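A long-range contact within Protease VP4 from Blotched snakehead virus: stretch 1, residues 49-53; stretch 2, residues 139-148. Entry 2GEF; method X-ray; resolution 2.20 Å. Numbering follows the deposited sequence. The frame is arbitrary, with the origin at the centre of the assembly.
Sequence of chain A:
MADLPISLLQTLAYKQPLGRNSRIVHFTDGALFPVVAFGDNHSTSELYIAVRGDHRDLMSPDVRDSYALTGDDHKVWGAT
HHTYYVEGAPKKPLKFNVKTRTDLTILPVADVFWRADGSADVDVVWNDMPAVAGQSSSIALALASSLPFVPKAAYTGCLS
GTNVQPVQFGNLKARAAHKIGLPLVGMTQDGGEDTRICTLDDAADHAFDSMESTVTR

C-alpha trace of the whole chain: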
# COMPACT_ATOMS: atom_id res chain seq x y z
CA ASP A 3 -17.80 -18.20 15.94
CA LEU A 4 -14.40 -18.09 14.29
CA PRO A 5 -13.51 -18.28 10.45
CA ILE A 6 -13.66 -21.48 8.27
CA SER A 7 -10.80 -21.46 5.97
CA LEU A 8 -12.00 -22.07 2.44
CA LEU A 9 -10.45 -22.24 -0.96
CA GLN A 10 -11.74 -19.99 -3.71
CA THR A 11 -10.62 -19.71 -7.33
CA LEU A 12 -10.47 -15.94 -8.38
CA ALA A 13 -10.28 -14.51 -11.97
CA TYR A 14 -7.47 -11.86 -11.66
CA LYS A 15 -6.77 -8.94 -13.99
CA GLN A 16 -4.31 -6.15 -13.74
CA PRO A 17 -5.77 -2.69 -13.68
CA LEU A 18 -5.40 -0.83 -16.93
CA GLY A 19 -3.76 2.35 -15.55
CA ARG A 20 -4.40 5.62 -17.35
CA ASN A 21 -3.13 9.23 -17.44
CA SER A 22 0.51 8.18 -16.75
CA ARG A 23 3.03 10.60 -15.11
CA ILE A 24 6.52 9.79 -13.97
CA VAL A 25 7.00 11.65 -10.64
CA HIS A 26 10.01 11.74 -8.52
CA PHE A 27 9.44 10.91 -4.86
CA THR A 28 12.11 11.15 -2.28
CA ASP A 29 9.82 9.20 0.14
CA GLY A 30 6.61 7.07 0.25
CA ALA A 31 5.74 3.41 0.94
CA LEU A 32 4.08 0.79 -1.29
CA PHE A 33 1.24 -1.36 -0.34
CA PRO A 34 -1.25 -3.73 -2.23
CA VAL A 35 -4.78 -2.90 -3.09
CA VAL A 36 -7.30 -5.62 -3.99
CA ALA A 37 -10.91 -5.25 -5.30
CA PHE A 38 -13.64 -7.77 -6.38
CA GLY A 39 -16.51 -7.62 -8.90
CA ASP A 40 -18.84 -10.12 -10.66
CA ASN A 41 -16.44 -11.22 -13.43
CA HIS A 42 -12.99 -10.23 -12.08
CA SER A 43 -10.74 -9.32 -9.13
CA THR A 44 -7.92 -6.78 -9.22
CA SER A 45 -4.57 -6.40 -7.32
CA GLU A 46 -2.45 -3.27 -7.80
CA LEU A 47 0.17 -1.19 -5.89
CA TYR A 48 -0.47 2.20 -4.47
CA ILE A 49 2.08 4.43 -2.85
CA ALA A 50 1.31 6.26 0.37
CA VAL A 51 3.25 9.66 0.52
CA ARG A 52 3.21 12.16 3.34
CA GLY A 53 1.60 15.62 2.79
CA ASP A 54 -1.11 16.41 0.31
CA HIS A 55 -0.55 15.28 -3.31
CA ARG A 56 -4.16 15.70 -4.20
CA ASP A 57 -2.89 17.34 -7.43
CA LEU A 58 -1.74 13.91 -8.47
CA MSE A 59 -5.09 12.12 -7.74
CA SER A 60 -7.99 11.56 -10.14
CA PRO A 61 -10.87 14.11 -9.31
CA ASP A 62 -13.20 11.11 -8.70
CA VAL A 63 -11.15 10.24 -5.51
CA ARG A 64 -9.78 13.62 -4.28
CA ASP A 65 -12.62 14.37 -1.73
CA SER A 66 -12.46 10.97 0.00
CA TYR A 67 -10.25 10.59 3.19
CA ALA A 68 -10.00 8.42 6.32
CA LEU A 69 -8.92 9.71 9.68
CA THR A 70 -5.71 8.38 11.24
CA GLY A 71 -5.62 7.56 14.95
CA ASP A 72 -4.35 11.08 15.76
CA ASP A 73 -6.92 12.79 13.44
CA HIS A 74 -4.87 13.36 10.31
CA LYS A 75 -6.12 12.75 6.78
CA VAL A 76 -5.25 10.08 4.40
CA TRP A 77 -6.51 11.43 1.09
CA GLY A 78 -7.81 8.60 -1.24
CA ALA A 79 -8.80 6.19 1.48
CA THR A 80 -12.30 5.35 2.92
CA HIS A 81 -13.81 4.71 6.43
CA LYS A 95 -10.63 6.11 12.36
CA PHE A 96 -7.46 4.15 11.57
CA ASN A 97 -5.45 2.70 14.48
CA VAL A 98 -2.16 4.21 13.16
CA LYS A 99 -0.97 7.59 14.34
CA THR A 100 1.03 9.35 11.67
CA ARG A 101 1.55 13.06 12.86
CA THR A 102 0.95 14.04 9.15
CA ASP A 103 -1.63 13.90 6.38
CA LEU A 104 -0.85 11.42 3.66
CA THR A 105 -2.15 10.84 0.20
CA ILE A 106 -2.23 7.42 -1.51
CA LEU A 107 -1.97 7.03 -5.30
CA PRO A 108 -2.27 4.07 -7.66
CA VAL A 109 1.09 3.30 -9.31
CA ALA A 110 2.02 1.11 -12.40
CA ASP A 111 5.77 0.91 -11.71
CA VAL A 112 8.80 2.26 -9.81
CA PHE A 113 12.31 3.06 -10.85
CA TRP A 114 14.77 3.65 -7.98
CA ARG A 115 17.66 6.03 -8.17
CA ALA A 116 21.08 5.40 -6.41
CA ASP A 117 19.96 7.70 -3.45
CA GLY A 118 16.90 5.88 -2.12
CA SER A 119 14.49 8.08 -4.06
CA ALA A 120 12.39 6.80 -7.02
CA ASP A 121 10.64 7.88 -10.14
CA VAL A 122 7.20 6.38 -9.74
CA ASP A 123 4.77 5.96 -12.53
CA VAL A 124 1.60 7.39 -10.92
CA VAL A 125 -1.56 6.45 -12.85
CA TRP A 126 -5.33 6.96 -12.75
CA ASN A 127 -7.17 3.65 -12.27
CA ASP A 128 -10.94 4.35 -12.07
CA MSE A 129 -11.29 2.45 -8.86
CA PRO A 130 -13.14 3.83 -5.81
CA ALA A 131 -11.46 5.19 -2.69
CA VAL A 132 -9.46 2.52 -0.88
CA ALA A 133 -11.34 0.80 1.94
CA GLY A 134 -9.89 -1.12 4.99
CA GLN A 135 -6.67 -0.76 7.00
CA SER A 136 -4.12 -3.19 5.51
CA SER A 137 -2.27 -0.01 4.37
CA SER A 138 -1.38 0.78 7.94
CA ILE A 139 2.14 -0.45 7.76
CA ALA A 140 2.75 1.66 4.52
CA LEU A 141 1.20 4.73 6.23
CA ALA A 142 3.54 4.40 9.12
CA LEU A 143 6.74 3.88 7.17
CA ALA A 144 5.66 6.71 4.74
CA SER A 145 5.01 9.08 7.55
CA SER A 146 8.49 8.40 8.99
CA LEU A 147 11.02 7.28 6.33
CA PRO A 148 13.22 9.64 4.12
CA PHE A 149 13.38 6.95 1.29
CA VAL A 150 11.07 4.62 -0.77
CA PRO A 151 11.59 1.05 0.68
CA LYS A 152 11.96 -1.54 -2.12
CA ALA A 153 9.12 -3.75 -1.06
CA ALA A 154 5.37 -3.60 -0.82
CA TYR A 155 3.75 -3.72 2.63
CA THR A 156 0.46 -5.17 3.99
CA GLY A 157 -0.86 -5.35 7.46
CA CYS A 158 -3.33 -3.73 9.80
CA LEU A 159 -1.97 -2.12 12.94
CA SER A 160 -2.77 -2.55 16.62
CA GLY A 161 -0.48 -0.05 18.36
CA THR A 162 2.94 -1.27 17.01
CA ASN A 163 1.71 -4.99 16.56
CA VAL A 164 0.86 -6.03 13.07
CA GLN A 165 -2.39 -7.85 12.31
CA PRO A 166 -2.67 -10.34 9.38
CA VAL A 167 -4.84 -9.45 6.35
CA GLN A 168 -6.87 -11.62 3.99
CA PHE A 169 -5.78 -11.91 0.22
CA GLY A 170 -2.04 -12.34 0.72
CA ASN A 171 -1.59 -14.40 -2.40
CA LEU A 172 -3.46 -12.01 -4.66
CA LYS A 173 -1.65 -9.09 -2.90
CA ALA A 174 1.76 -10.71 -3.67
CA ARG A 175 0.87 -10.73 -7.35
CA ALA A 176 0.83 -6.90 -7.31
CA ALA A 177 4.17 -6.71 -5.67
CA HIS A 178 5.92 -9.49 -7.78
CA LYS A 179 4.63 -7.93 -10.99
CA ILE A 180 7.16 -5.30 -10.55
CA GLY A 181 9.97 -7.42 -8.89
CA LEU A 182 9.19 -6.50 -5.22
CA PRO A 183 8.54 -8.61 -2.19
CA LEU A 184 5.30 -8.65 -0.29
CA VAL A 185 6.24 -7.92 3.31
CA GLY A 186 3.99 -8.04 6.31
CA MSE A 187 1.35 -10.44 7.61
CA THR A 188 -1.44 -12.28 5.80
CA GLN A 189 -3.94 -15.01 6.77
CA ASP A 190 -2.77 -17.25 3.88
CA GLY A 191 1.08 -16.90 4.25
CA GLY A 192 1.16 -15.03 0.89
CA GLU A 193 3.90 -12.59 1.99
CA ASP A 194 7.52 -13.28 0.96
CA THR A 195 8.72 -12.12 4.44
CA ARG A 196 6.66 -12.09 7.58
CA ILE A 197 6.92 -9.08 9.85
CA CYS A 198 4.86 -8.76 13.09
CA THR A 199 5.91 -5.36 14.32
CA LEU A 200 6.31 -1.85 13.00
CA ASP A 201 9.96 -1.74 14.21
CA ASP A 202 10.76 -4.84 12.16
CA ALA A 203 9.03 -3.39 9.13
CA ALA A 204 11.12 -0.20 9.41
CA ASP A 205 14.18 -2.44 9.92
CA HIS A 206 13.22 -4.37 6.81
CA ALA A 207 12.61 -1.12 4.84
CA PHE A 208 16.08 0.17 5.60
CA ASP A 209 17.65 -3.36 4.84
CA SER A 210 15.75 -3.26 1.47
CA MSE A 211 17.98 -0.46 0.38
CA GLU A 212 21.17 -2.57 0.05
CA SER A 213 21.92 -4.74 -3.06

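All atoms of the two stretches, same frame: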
# COMPACT_ATOMS: atom_id res chain seq x y z
N ILE A 49 0.99 3.87 -3.61
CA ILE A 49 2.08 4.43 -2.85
C ILE A 49 1.47 5.38 -1.92
O ILE A 49 0.63 6.07 -2.38
CB ILE A 49 3.17 5.16 -3.65
CG1 ILE A 49 4.39 5.29 -2.71
CG2 ILE A 49 2.68 6.53 -4.34
CD1 ILE A 49 5.56 5.81 -3.32
N ALA A 50 1.72 5.23 -0.61
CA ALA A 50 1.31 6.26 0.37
C ALA A 50 2.50 7.26 0.46
O ALA A 50 3.70 6.81 0.66
CB ALA A 50 1.17 5.66 1.68
N VAL A 51 2.18 8.55 0.34
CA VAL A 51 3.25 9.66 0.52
C VAL A 51 2.73 10.62 1.51
O VAL A 51 1.55 10.97 1.51
CB VAL A 51 3.61 10.36 -0.86
CG1 VAL A 51 5.02 11.17 -0.73
CG2 VAL A 51 3.88 9.25 -1.84
N ARG A 52 3.59 11.03 2.41
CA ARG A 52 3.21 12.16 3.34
C ARG A 52 3.03 13.53 2.67
O ARG A 52 3.73 13.92 1.75
CB ARG A 52 4.06 12.16 4.63
CG ARG A 52 5.64 12.24 4.43
CD ARG A 52 6.39 12.70 5.70
NE ARG A 52 7.85 12.89 5.46
CZ ARG A 52 8.74 11.91 5.46
NH1 ARG A 52 9.98 12.25 5.29
NH2 ARG A 52 8.42 10.59 5.53
N GLY A 53 2.02 14.22 3.17
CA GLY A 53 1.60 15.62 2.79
C GLY A 53 0.43 15.40 1.82
O GLY A 53 -0.02 14.28 1.59
N ILE A 139 0.74 -0.39 7.74
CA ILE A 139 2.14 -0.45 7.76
C ILE A 139 2.76 0.57 6.78
O ILE A 139 3.62 1.30 7.19
CB ILE A 139 2.59 -1.73 7.39
CG1 ILE A 139 2.17 -2.83 8.49
CG2 ILE A 139 4.12 -1.73 7.32
CD1 ILE A 139 2.74 -4.26 8.02
N ALA A 140 2.31 0.61 5.49
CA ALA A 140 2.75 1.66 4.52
C ALA A 140 2.58 3.13 5.04
O ALA A 140 3.44 4.04 4.95
CB ALA A 140 1.91 1.43 3.17
N LEU A 141 1.38 3.42 5.49
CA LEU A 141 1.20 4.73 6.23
C LEU A 141 2.23 5.16 7.17
O LEU A 141 2.71 6.28 7.13
CB LEU A 141 -0.14 4.71 7.01
CG LEU A 141 -1.30 4.57 6.02
CD1 LEU A 141 -2.77 4.66 6.59
CD2 LEU A 141 -1.12 5.30 4.73
N ALA A 142 2.43 4.32 8.13
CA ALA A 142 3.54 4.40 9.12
C ALA A 142 4.93 4.63 8.56
O ALA A 142 5.65 5.51 8.98
CB ALA A 142 3.64 3.13 9.94
N LEU A 143 5.38 3.70 7.76
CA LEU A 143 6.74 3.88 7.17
C LEU A 143 6.73 5.23 6.37
O LEU A 143 7.74 5.98 6.42
CB LEU A 143 7.04 2.67 6.27
CG LEU A 143 6.94 1.44 7.19
CD1 LEU A 143 7.40 0.26 6.39
CD2 LEU A 143 8.02 1.57 8.11
N ALA A 144 5.63 5.56 5.67
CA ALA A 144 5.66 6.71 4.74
C ALA A 144 5.64 7.97 5.55
O ALA A 144 6.17 8.95 5.14
CB ALA A 144 4.54 6.71 3.70
N SER A 145 5.03 7.93 6.70
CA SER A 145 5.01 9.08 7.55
C SER A 145 6.39 9.25 8.28
O SER A 145 6.64 10.29 8.86
CB SER A 145 3.89 8.94 8.63
OG SER A 145 4.55 8.22 9.71
N SER A 146 7.25 8.24 8.29
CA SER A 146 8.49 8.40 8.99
C SER A 146 9.78 8.30 8.19
O SER A 146 10.72 9.01 8.50
CB SER A 146 8.54 7.62 10.33
OG SER A 146 7.99 6.30 10.34
N LEU A 147 9.81 7.44 7.17
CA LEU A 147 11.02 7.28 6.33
C LEU A 147 11.41 8.37 5.28
O LEU A 147 10.56 8.94 4.60
CB LEU A 147 11.11 5.87 5.77
CG LEU A 147 10.81 4.80 6.85
CD1 LEU A 147 10.94 3.48 6.16
CD2 LEU A 147 11.87 4.82 8.11
N PRO A 148 12.72 8.67 5.16
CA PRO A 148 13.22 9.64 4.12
C PRO A 148 13.66 8.96 2.80
O PRO A 148 14.67 9.38 2.18
CB PRO A 148 14.44 10.21 4.79
CG PRO A 148 15.11 8.92 5.41
CD PRO A 148 13.82 8.13 6.00

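The end of a strand, residues 49-52, packs against a helix that runs through the first part of stretch 2; both begin earlier in the chain. The two elements lie 37° apart in direction, and their axes approach to 7.0 Å. That is close for a strand on a helix, and small residues make it possible. Together the two stretches bury 309 Å². Arg-52, Ala-50 and Ala-144 account for most of it.

The CA-to-CB bonds of the strand alternate: those of Ala-50 and Arg-52 point toward the helical stretch, those of Ile-49 and Val-51 away. Ile-49 and Val-51 add almost nothing to the contact.

Ala-50 and Ala-144 form the tight apolar part. Both CA-to-CB bonds point toward the opposite stretch, and Ala-50 CB lies 4.1 Å from Ala-144 CB. The methyl of Ala-144 also sits against the strand backbone, with Ala-50 O 3.2 Å from Ala-144 CB. A methyl fills this space, and the backbones stay close: the CA of Val-51 is 5.7 Å from the CA of Ala-144. Leu-141 closes another side of Ala-50. Its CA-to-CB bond points away from the strand, but its chi angles (m, t) bring its end back, so that Leu-141 CD2 lies 3.8 Å from Ala-50 CB. Ala-140 adds a smaller contact through its backbone, with Ala-140 O 4.3 Å from Ala-50 CB. All four residues are buried, as suits their apolar side chains.

Arg-52 covers the most surface, 101 Å², and supplies the polar part. Its chi1 is p, and chi2 and chi3 are t, so the chain extends along the last part of stretch 2. Its NH2 donates two hydrogen bonds to backbone carbonyls. One runs from Arg-52 NH2 to Ala-144 O, at 2.8 Å. The other runs from Arg-52 NH2 to Leu-147 O, at 2.9 Å. Both oxygens lie at the edge of the guanidinium, near its plane, where its N-H groups point. Arginine suits this place because it is long enough to reach from the strand and carries donors at its tip. Arg-52 remains partly exposed.

The serines take part differently. The CA-to-CB bonds of Ser-145 and Ser-146 point away from the strand, and their hydroxyls bond within their own stretch. Ser-145 OG donates to Ala-142 O at 3.0 Å, and Ser-146 OG donates to the same Ala-142 O at 2.8 Å. The backbone of both residues passes beside the guanidinium: Arg-52 NH2 is 3.7 Å from Ser-145 C and 3.8 Å from Ser-146 C.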